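Local coordinates for high-potential iron-sulfur protein (Rhodoferax fermentans, PDB 1HLQ), which carries electrons through a high-potential [4Fe-4S] cluster in photosynthetic electron transfer involving the cytochrome bc1 complex and a membrane-bound tetraheme cytochrome c, at residues Pro3-Thr8 / Ala58-Val63. Residues are numbered along the deposited sequence; the frame is centred on the assembly and turned at random.
Sequences PLVAET and AGKEVV
With CG anti to its carbonyl carbon (chi1 -68°), Leu4 brings its CD2 methyl to 3.9 Å from Val63 CG2, the two branched side chains crossing obliquely. Val5 has CG1 anti to the backbone N, which leaves CG2 to pack 3.8 Å from Val62 CG1; a compact beta-branched residue fits this buried place. Lys60, extended beyond CG, crosses Val5 at about a right angle, its CD methylene 3.8 Å from Val5 CA. Its long apolar stem passes across the backbone at Leu4-Val5, letting the charged end reach polar partners: one water accepts from Lys60 NZ at 2.8 Å and donates to Leu4 O at 2.9 Å, and Asp9 forms a salt bridge with the same nitrogen.

Two backbone bonds clasp Glu61 as in a parallel beta bridge, a single one opposite Leu4. Glu61 N donates to Pro3 O (2.9 Å, 147° at the hydrogen) from above the carbonyl plane, whereas Val5 N reaches Glu61 O at 2.8 Å, straighter at 164° and nearly along the C=O axis. Pro3, lacking an N-H, serves here through its carbonyl. Glu61 turns its carboxylate to Gln51.

The bridge thus ties the N-terminal segment, ahead of helix 10-14, to segment 58-63, which carries strand 62-63. Val5 also touches Ala12 of that helix, and Val62, lining the cluster pocket, pairs through its backbone with Gly52 of the antiparallel strand 51-52.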
loop_
_atom_site.group_PDB
_atom_site.type_symbol
_atom_site.label_atom_id
_atom_site.label_comp_id
_atom_site.label_asym_id
_atom_site.label_seq_id
_atom_site.Cartn_x
_atom_site.Cartn_y
_atom_site.Cartn_z
ATOM N N PRO A 3 11.239 -7.161 11.528
ATOM C CA PRO A 3 10.301 -8.242 11.673
ATOM C C PRO A 3 9.686 -8.596 10.319
ATOM O O PRO A 3 9.318 -7.730 9.526
ATOM C CB PRO A 3 9.207 -7.699 12.585
ATOM C CG PRO A 3 9.949 -6.685 13.391
ATOM C CD PRO A 3 10.863 -6.017 12.401
ATOM N N LEU A 4 9.499 -9.896 10.107
ATOM C CA LEU A 4 8.839 -10.322 8.879
ATOM C C LEU A 4 7.346 -10.067 8.944
ATOM O O LEU A 4 6.676 -10.157 9.976
ATOM C CB LEU A 4 9.048 -11.829 8.656
ATOM C CG LEU A 4 10.483 -12.264 8.328
ATOM C CD1 LEU A 4 10.569 -13.777 8.424
ATOM C CD2 LEU A 4 10.927 -11.755 6.976
ATOM N N VAL A 5 6.789 -9.723 7.777
ATOM C CA VAL A 5 5.341 -9.608 7.651
ATOM C C VAL A 5 4.686 -10.903 8.105
ATOM O O VAL A 5 5.179 -11.998 7.788
ATOM C CB VAL A 5 4.984 -9.329 6.171
ATOM C CG1 VAL A 5 3.494 -9.451 5.904
ATOM C CG2 VAL A 5 5.516 -7.967 5.736
ATOM N N ALA A 6 3.618 -10.850 8.875
ATOM C CA ALA A 6 2.815 -12.007 9.253
ATOM C C ALA A 6 1.670 -12.120 8.245
ATOM O O ALA A 6 1.054 -11.116 7.883
ATOM C CB ALA A 6 2.268 -11.903 10.663
ATOM N N GLU A 7 1.323 -13.332 7.839
ATOM C CA GLU A 7 0.236 -13.554 6.900
ATOM C C GLU A 7 -1.103 -13.125 7.461
ATOM O O GLU A 7 -2.041 -12.903 6.692
ATOM C CB GLU A 7 0.209 -15.017 6.438
ATOM C CG GLU A 7 1.422 -15.371 5.611
ATOM C CD GLU A 7 1.519 -16.816 5.180
ATOM O OE1 GLU A 7 2.634 -17.133 4.713
ATOM O OE2 GLU A 7 0.523 -17.556 5.341
ATOM N N THR A 8 -1.245 -13.021 8.776
ATOM C CA THR A 8 -2.453 -12.551 9.422
ATOM C C THR A 8 -2.474 -11.035 9.585
ATOM O O THR A 8 -3.470 -10.507 10.087
ATOM C CB THR A 8 -2.568 -13.217 10.811
ATOM O OG1 THR A 8 -1.325 -13.035 11.490
ATOM C CG2 THR A 8 -2.940 -14.685 10.656
ATOM N N ALA A 58 5.302 -1.466 5.404
ATOM C CA ALA A 58 6.092 -0.606 6.265
ATOM C C ALA A 58 6.485 -1.279 7.577
ATOM O O ALA A 58 5.734 -2.035 8.167
ATOM C CB ALA A 58 5.306 0.665 6.594
ATOM N N GLY A 59 7.717 -1.023 7.970
ATOM C CA GLY A 59 8.317 -1.436 9.215
ATOM C C GLY A 59 8.743 -2.878 9.317
ATOM O O GLY A 59 9.248 -3.344 10.323
ATOM N N LYS A 60 8.542 -3.596 8.216
ATOM C CA LYS A 60 8.764 -5.035 8.160
ATOM C C LYS A 60 9.538 -5.439 6.916
ATOM O O LYS A 60 10.034 -4.615 6.161
ATOM C CB LYS A 60 7.402 -5.730 8.213
ATOM C CG LYS A 60 6.581 -5.485 9.454
ATOM C CD LYS A 60 5.512 -6.476 9.795
ATOM C CE LYS A 60 4.728 -6.084 11.037
ATOM N NZ LYS A 60 3.866 -7.175 11.554
ATOM N N GLU A 61 9.738 -6.746 6.784
ATOM C CA GLU A 61 10.397 -7.319 5.623
ATOM C C GLU A 61 9.535 -8.480 5.124
ATOM O O GLU A 61 8.775 -9.074 5.886
ATOM C CB GLU A 61 11.814 -7.820 5.925
ATOM C CG GLU A 61 12.782 -6.651 6.087
ATOM C CD GLU A 61 14.224 -6.995 6.306
ATOM O OE1 GLU A 61 15.042 -6.054 6.233
ATOM O OE2 GLU A 61 14.558 -8.156 6.579
ATOM N N VAL A 62 9.651 -8.728 3.817
ATOM C CA VAL A 62 8.959 -9.860 3.207
ATOM C C VAL A 62 9.979 -10.951 2.893
ATOM O O VAL A 62 11.180 -10.666 2.830
ATOM C CB VAL A 62 8.205 -9.460 1.923
ATOM C CG1 VAL A 62 7.069 -8.492 2.264
ATOM C CG2 VAL A 62 9.127 -8.865 0.863
ATOM N N VAL A 63 9.521 -12.173 2.715
ATOM C CA VAL A 63 10.397 -13.299 2.374
ATOM C C VAL A 63 10.526 -13.326 0.858
ATOM O O VAL A 63 9.517 -13.252 0.133
ATOM C CB VAL A 63 9.834 -14.609 2.925
ATOM C CG1 VAL A 63 10.664 -15.814 2.507
ATOM C CG2 VAL A 63 9.813 -14.512 4.449
HETATM O O HOH W 1 5.943 -8.865 12.437
#